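Local coordinates for protein CDP-glucose-4,6-dehydratase (Yersinia pseudotuberculosis, PDB 1RKX) that converts CDP-D-glucose to CDP-4-dehydro-6-deoxy-D-glucose with loss of water, as an NAD-dependent enzyme of the short-chain dehydrogenase/reductase superfamily, at residues K10-V14 and S75-P81; A164-T168 and V188-R192. All coordinates share one frame; numbering follows the deposited sequence.

Contact 1 (K10-V14 and S75-P81); sequences KRVFV and SIREFQP
R11 reaches from strand 11-15, the first in chain order of the Rossmann sheet, to the C-terminal end of helix 69-79 and takes hold of the backbone oxygen of F79. Two nitrogens of one guanidinium edge share that oxygen. R11 NE lies 2.9 Å from F79 O, nearly in line with the carbonyl bond. R11 NH2 lies 3.0 Å from F79 O, in the carbonyl plane on a lone pair. The oxygen sits in the guanidinium plane, and both bonds are moderately bent. The arginine chain bends at chi3 (73°), which turns the NE and NH2 edge toward F79 O.

The same guanidinium passes over one face of the F79 ring. This is an off-centre cation-pi contact, with R11 CZ 4.4 Å from the F79 ring centroid and the two planes 36° apart. The ring also meets the strand backbone, with F79 CE2 3.5 Å from V12 O.

F13 packs about one turn earlier on the helix. I76 lies over one face of the F13 ring, and its CG1 makes a CH-pi contact 3.8 Å from the F13 ring centroid. S75 OG sits at the F13 ring edge, but its hydrogen bond goes to E62. F13 CD1 and F79 CD2 touch at 4.0 Å. P81, just past the helix end, brings its CB to 3.6 Å from F13 CB.

Q80 leaves helical geometry with positive phi, and its NE2 bonds back to R77 O. Helix 69-79 links parallel strands 60-63 and 83-86, and the latter lies beside strand 11-15. Two donors on F79 O, where the helix dipole would add negative potential, suggest that the arginine's positive charge suits this helix end, while the F79 ring covers one of its faces.

Contact 2 (A164-T168 and V188-R192); sequences AELVT and VATVR
E165 and R192 form a salt bridge between helix 156-175 and strand 187-192, a helix and a later strand of the Rossmann fold. The helix packs on the parallel sheet, and its segment runs nearly antiparallel to that of the strand (163°).

The charged pair is joined side-on. R192 NE reaches E165 OE2 at 2.9 Å, and R192 NH2 reaches E165 OE1 at 2.9 Å. The guanidinium presents its edge, but it meets the carboxylate from above, and the planes stand 81° apart. The glutamate bends at chi2 (-73°), bringing its carboxylate round to the strand. T131 also bonds E165 OE2, and Y136 and the backbone oxygen of E147 hold R192 NH1. The ion pair is buried, and the R192 side chain is about 8 Å from the bound NAD. K161, an NAD(+)-binding residue, lies on the same helix as E165.

The hydroxyl of T190 adds a hydrogen bond from an uncharged donor. T190 OG1 gives its proton to E165 OE1 at 2.8 Å, on the syn lone pair. OE1 therefore has two donors, which help fix the rotation of the carboxylate.

Apolar contact is made by methyl groups. T168 CG2 touches T190 CG2 at 3.5 Å and V188 CG1 at 3.6 Å. N129 on strand 126-130 bonds T168 OG1. That hydroxyl also donates to A164 O at 2.9 Å, approaching from the opposite face of the carbonyl plane to T168 N.

Overall arrangement
Both contacts pack a helix on the seven-stranded parallel sheet, but they use different helices and strands. Their centres are 20 Å apart and they do not touch. Contact 1 joins strand 11-15 to helix 69-79. It is mostly buried, with exposed Q80 at its margin. Contact 2 joins strand 187-192 to helix 156-175, and all its touching residues are buried. It also lies nearer the centre of the chain. The chemistry differs accordingly. In contact 1 an arginine grips a helix-end carbonyl beside aromatic packing. In contact 2 an arginine pairs with a carboxylate that a threonine hydroxyl also bonds, and methyl packing lies beside it.

Contact 1 (K10-V14 and S75-P81)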
ATOM      1  N   LYS C  10      23.644  -7.044  34.983  1.00 32.27           N
ATOM      2  CA  LYS C  10      23.802  -6.689  33.571  1.00 27.66           C
ATOM      3  C   LYS C  10      24.379  -5.287  33.440  1.00 24.22           C
ATOM      4  O   LYS C  10      23.990  -4.377  34.174  1.00 25.45           O
ATOM      5  CB  LYS C  10      22.455  -6.746  32.840  1.00 26.10           C
ATOM      6  CG  LYS C  10      21.887  -8.145  32.640  1.00 25.56           C
ATOM      7  CD  LYS C  10      22.750  -8.966  31.698  1.00 26.09           C
ATOM      8  CE  LYS C  10      22.123 -10.315  31.389  1.00 25.44           C
ATOM      9  NZ  LYS C  10      21.926 -11.142  32.624  1.00 26.94           N
ATOM     10  N   ARG C  11      25.310  -5.115  32.510  1.00 25.26           N
ATOM     11  CA  ARG C  11      25.917  -3.811  32.290  1.00 22.89           C
ATOM     12  C   ARG C  11      25.059  -3.094  31.249  1.00 23.48           C
ATOM     13  O   ARG C  11      25.064  -3.452  30.073  1.00 24.85           O
ATOM     14  CB  ARG C  11      27.358  -3.970  31.793  1.00 29.05           C
ATOM     15  CG  ARG C  11      28.251  -4.755  32.749  1.00 31.31           C
ATOM     16  CD  ARG C  11      29.677  -4.857  32.234  1.00 34.43           C
ATOM     17  NE  ARG C  11      30.405  -3.596  32.347  1.00 37.48           N
ATOM     18  CZ  ARG C  11      30.791  -3.048  33.497  1.00 39.20           C
ATOM     19  NH1 ARG C  11      30.520  -3.649  34.649  1.00 39.37           N
ATOM     20  NH2 ARG C  11      31.456  -1.898  33.498  1.00 39.14           N
ATOM     21  N   VAL C  12      24.325  -2.082  31.699  1.00 21.77           N
ATOM     22  CA  VAL C  12      23.420  -1.333  30.830  1.00 21.16           C
ATOM     23  C   VAL C  12      23.839   0.125  30.664  1.00 21.25           C
ATOM     24  O   VAL C  12      24.062   0.841  31.646  1.00 20.40           O
ATOM     25  CB  VAL C  12      21.974  -1.390  31.390  1.00 21.26           C
ATOM     26  CG1 VAL C  12      20.988  -0.800  30.384  1.00 17.73           C
ATOM     27  CG2 VAL C  12      21.606  -2.828  31.719  1.00 19.80           C
ATOM     28  N   PHE C  13      23.935   0.554  29.409  1.00 20.59           N
ATOM     29  CA  PHE C  13      24.328   1.916  29.067  1.00 20.69           C
ATOM     30  C   PHE C  13      23.066   2.643  28.606  1.00 20.42           C
ATOM     31  O   PHE C  13      22.379   2.179  27.701  1.00 21.21           O
ATOM     32  CB  PHE C  13      25.358   1.881  27.934  1.00 21.38           C
ATOM     33  CG  PHE C  13      25.989   3.218  27.636  1.00 22.06           C
ATOM     34  CD1 PHE C  13      27.055   3.683  28.398  1.00 21.29           C
ATOM     35  CD2 PHE C  13      25.534   3.996  26.575  1.00 21.84           C
ATOM     36  CE1 PHE C  13      27.668   4.910  28.105  1.00 21.85           C
ATOM     37  CE2 PHE C  13      26.134   5.223  26.272  1.00 20.94           C
ATOM     38  CZ  PHE C  13      27.203   5.680  27.038  1.00 21.28           C
ATOM     39  N   VAL C  14      22.769   3.780  29.224  1.00 20.22           N
ATOM     40  CA  VAL C  14      21.573   4.537  28.882  1.00 19.45           C
ATOM     41  C   VAL C  14      21.849   5.992  28.501  1.00 19.59           C
ATOM     42  O   VAL C  14      22.294   6.772  29.339  1.00 18.17           O
ATOM     43  CB  VAL C  14      20.577   4.557  30.071  1.00 19.80           C
ATOM     44  CG1 VAL C  14      19.325   5.352  29.691  1.00 19.95           C
ATOM     45  CG2 VAL C  14      20.218   3.134  30.488  1.00 19.82           C
ATOM     46  N   SER C  75      33.163   6.745  26.146  1.00 26.89           N
ATOM     47  CA  SER C  75      32.264   6.492  27.267  1.00 27.39           C
ATOM     48  C   SER C  75      31.713   5.070  27.195  1.00 27.73           C
ATOM     49  O   SER C  75      31.552   4.399  28.219  1.00 30.24           O
ATOM     50  CB  SER C  75      31.110   7.500  27.259  1.00 27.68           C
ATOM     51  OG  SER C  75      30.226   7.283  28.347  1.00 25.77           O
ATOM     52  N   ILE C  76      31.432   4.612  25.982  1.00 26.76           N
ATOM     53  CA  ILE C  76      30.903   3.273  25.779  1.00 25.94           C
ATOM     54  C   ILE C  76      32.000   2.210  25.894  1.00 26.81           C
ATOM     55  O   ILE C  76      31.814   1.187  26.560  1.00 25.61           O
ATOM     56  CB  ILE C  76      30.212   3.162  24.398  1.00 24.60           C
ATOM     57  CG1 ILE C  76      28.974   4.071  24.377  1.00 25.18           C
ATOM     58  CG2 ILE C  76      29.831   1.711  24.117  1.00 23.22           C
ATOM     59  CD1 ILE C  76      28.289   4.185  23.021  1.00 23.15           C
ATOM     60  N   ARG C  77      33.137   2.451  25.249  1.00 28.59           N
ATOM     61  CA  ARG C  77      34.256   1.508  25.290  1.00 32.58           C
ATOM     62  C   ARG C  77      34.745   1.288  26.716  1.00 31.95           C
ATOM     63  O   ARG C  77      35.100   0.176  27.097  1.00 32.03           O
ATOM     64  CB  ARG C  77      35.422   2.026  24.448  1.00 35.75           C
ATOM     65  CG  ARG C  77      36.689   1.187  24.576  1.00 40.28           C
ATOM     66  CD  ARG C  77      37.842   1.867  23.872  1.00 44.11           C
ATOM     67  NE  ARG C  77      37.603   1.969  22.438  1.00 46.30           N
ATOM     68  CZ  ARG C  77      38.150   2.889  21.653  1.00 47.99           C
ATOM     69  NH1 ARG C  77      38.969   3.798  22.163  1.00 48.16           N
ATOM     70  NH2 ARG C  77      37.881   2.898  20.356  1.00 48.65           N
ATOM     71  N   GLU C  78      34.779   2.365  27.489  1.00 32.31           N
ATOM     72  CA  GLU C  78      35.208   2.307  28.880  1.00 37.64           C
ATOM     73  C   GLU C  78      34.276   1.417  29.698  1.00 33.42           C
ATOM     74  O   GLU C  78      34.720   0.661  30.560  1.00 32.81           O
ATOM     75  CB  GLU C  78      35.224   3.726  29.467  1.00 45.94           C
ATOM     76  CG  GLU C  78      35.619   3.840  30.940  1.00 58.86           C
ATOM     77  CD  GLU C  78      34.538   3.358  31.897  1.00 65.23           C
ATOM     78  OE1 GLU C  78      33.376   3.803  31.773  1.00 67.65           O
ATOM     79  OE2 GLU C  78      34.856   2.540  32.785  1.00 68.08           O
ATOM     80  N   PHE C  79      32.983   1.496  29.403  1.00 27.76           N
ATOM     81  CA  PHE C  79      31.973   0.738  30.130  1.00 26.26           C
ATOM     82  C   PHE C  79      31.730  -0.709  29.681  1.00 25.62           C
ATOM     83  O   PHE C  79      31.383  -1.555  30.507  1.00 26.34           O
ATOM     84  CB  PHE C  79      30.651   1.513  30.098  1.00 24.83           C
ATOM     85  CG  PHE C  79      29.573   0.915  30.957  1.00 24.94           C
ATOM     86  CD1 PHE C  79      29.736   0.822  32.334  1.00 24.09           C
ATOM     87  CD2 PHE C  79      28.393   0.444  30.388  1.00 24.82           C
ATOM     88  CE1 PHE C  79      28.737   0.270  33.137  1.00 25.41           C
ATOM     89  CE2 PHE C  79      27.386  -0.111  31.182  1.00 25.77           C
ATOM     90  CZ  PHE C  79      27.559  -0.196  32.560  1.00 25.21           C
ATOM     91  N   GLN C  80      31.901  -0.994  28.393  1.00 24.53           N
ATOM     92  CA  GLN C  80      31.681  -2.344  27.867  1.00 25.00           C
ATOM     93  C   GLN C  80      30.267  -2.849  28.183  1.00 25.13           C
ATOM     94  O   GLN C  80      30.093  -3.895  28.811  1.00 25.29           O
ATOM     95  CB  GLN C  80      32.707  -3.319  28.455  1.00 26.48           C
ATOM     96  CG  GLN C  80      34.159  -2.975  28.140  1.00 28.61           C
ATOM     97  CD  GLN C  80      34.523  -3.231  26.695  1.00 30.37           C
ATOM     98  OE1 GLN C  80      34.418  -4.355  26.208  1.00 30.83           O
ATOM     99  NE2 GLN C  80      34.961  -2.185  25.997  1.00 32.25           N
ATOM    100  N   PRO C  81      29.235  -2.115  27.747  1.00 23.77           N
ATOM    101  CA  PRO C  81      27.858  -2.540  28.019  1.00 23.70           C
ATOM    102  C   PRO C  81      27.428  -3.757  27.203  1.00 21.41           C
ATOM    103  O   PRO C  81      27.954  -4.005  26.120  1.00 22.57           O
ATOM    104  CB  PRO C  81      27.047  -1.301  27.649  1.00 22.81           C
ATOM    105  CG  PRO C  81      27.802  -0.794  26.454  1.00 23.20           C
ATOM    106  CD  PRO C  81      29.251  -0.885  26.936  1.00 23.68           C
TER

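Contact 2 (A164-T168 and V188-R192)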
ATOM      1  N   ALA C 164      16.021   8.677  11.998  1.00  7.65           N
ATOM      2  CA  ALA C 164      16.690   7.805  12.975  1.00 15.68           C
ATOM      3  C   ALA C 164      16.283   6.354  12.739  1.00 16.05           C
ATOM      4  O   ALA C 164      17.093   5.436  12.917  1.00 11.61           O
ATOM      5  CB  ALA C 164      16.341   8.232  14.403  1.00 13.31           C
ATOM      6  N   GLU C 165      15.031   6.153  12.327  1.00 10.79           N
ATOM      7  CA  GLU C 165      14.537   4.809  12.029  1.00 15.17           C
ATOM      8  C   GLU C 165      15.291   4.273  10.814  1.00 14.41           C
ATOM      9  O   GLU C 165      15.767   3.142  10.823  1.00 15.33           O
ATOM     10  CB  GLU C 165      13.028   4.835  11.738  1.00 12.72           C
ATOM     11  CG  GLU C 165      12.129   4.886  12.976  1.00 13.78           C
ATOM     12  CD  GLU C 165      12.083   3.565  13.746  1.00 13.89           C
ATOM     13  OE1 GLU C 165      12.510   2.530  13.201  1.00 15.44           O
ATOM     14  OE2 GLU C 165      11.599   3.567  14.895  1.00 14.75           O
ATOM     15  N   LEU C 166      15.399   5.085   9.763  1.00 13.82           N
ATOM     16  CA  LEU C 166      16.126   4.664   8.571  1.00 12.61           C
ATOM     17  C   LEU C 166      17.576   4.317   8.922  1.00 14.43           C
ATOM     18  O   LEU C 166      18.079   3.269   8.515  1.00 12.18           O
ATOM     19  CB  LEU C 166      16.097   5.766   7.501  1.00 12.65           C
ATOM     20  CG  LEU C 166      15.033   5.609   6.407  1.00 13.63           C
ATOM     21  CD1 LEU C 166      13.633   5.693   7.010  1.00 14.06           C
ATOM     22  CD2 LEU C 166      15.229   6.689   5.345  1.00 16.28           C
ATOM     23  N   VAL C 167      18.235   5.193   9.675  1.00 12.04           N
ATOM     24  CA  VAL C 167      19.626   4.972  10.080  1.00 14.97           C
ATOM     25  C   VAL C 167      19.787   3.629  10.792  1.00 14.82           C
ATOM     26  O   VAL C 167      20.699   2.860  10.481  1.00 15.06           O
ATOM     27  CB  VAL C 167      20.123   6.091  11.036  1.00 14.35           C
ATOM     28  CG1 VAL C 167      21.441   5.674  11.713  1.00 14.40           C
ATOM     29  CG2 VAL C 167      20.327   7.390  10.254  1.00 15.17           C
ATOM     30  N   THR C 168      18.908   3.357  11.748  1.00 13.93           N
ATOM     31  CA  THR C 168      18.985   2.111  12.502  1.00 17.20           C
ATOM     32  C   THR C 168      18.792   0.920  11.578  1.00 16.21           C
ATOM     33  O   THR C 168      19.490  -0.082  11.699  1.00 15.48           O
ATOM     34  CB  THR C 168      17.937   2.061  13.628  1.00 16.79           C
ATOM     35  OG1 THR C 168      18.067   3.222  14.457  1.00 16.43           O
ATOM     36  CG2 THR C 168      18.151   0.813  14.494  1.00 15.70           C
ATOM     37  N   VAL C 188      19.664  -5.459  17.248  1.00 20.51           N
ATOM     38  CA  VAL C 188      19.254  -4.054  17.268  1.00 18.65           C
ATOM     39  C   VAL C 188      17.788  -3.810  16.911  1.00 16.69           C
ATOM     40  O   VAL C 188      17.299  -4.284  15.887  1.00 17.68           O
ATOM     41  CB  VAL C 188      20.126  -3.238  16.293  1.00 19.66           C
ATOM     42  CG1 VAL C 188      19.796  -1.747  16.411  1.00 19.83           C
ATOM     43  CG2 VAL C 188      21.601  -3.492  16.584  1.00 21.41           C
ATOM     44  N   ALA C 189      17.097  -3.044  17.752  1.00 16.27           N
ATOM     45  CA  ALA C 189      15.690  -2.744  17.520  1.00 17.25           C
ATOM     46  C   ALA C 189      15.358  -1.279  17.793  1.00 17.57           C
ATOM     47  O   ALA C 189      16.128  -0.560  18.429  1.00 14.94           O
ATOM     48  CB  ALA C 189      14.820  -3.631  18.408  1.00 16.63           C
ATOM     49  N   THR C 190      14.213  -0.836  17.283  1.00 15.01           N
ATOM     50  CA  THR C 190      13.749   0.518  17.543  1.00 16.29           C
ATOM     51  C   THR C 190      12.401   0.385  18.237  1.00 15.43           C
ATOM     52  O   THR C 190      11.676  -0.590  18.016  1.00 17.01           O
ATOM     53  CB  THR C 190      13.582   1.368  16.254  1.00 15.74           C
ATOM     54  OG1 THR C 190      12.744   0.680  15.315  1.00 14.57           O
ATOM     55  CG2 THR C 190      14.942   1.657  15.626  1.00 15.31           C
ATOM     56  N   VAL C 191      12.079   1.345  19.095  1.00 15.71           N
ATOM     57  CA  VAL C 191      10.809   1.328  19.805  1.00 16.56           C
ATOM     58  C   VAL C 191      10.104   2.660  19.581  1.00 16.36           C
ATOM     59  O   VAL C 191      10.705   3.731  19.673  1.00 14.99           O
ATOM     60  CB  VAL C 191      11.000   1.042  21.320  1.00 16.80           C
ATOM     61  CG1 VAL C 191      11.492  -0.386  21.506  1.00 16.39           C
ATOM     62  CG2 VAL C 191      11.982   2.024  21.940  1.00 17.22           C
ATOM     63  N   ARG C 192       8.818   2.577  19.278  1.00 13.99           N
ATOM     64  CA  ARG C 192       8.016   3.749  18.974  1.00 17.06           C
ATOM     65  C   ARG C 192       6.871   3.918  19.962  1.00 16.20           C
ATOM     66  O   ARG C 192       6.015   3.039  20.087  1.00 15.71           O
ATOM     67  CB  ARG C 192       7.483   3.602  17.544  1.00 13.71           C
ATOM     68  CG  ARG C 192       8.591   3.261  16.543  1.00 15.60           C
ATOM     69  CD  ARG C 192       8.069   2.592  15.273  1.00 16.23           C
ATOM     70  NE  ARG C 192       9.165   2.166  14.399  1.00 14.42           N
ATOM     71  CZ  ARG C 192       9.011   1.442  13.300  1.00 14.03           C
ATOM     72  NH1 ARG C 192       7.804   1.044  12.927  1.00 14.73           N
ATOM     73  NH2 ARG C 192      10.066   1.124  12.562  1.00 14.15           N
TER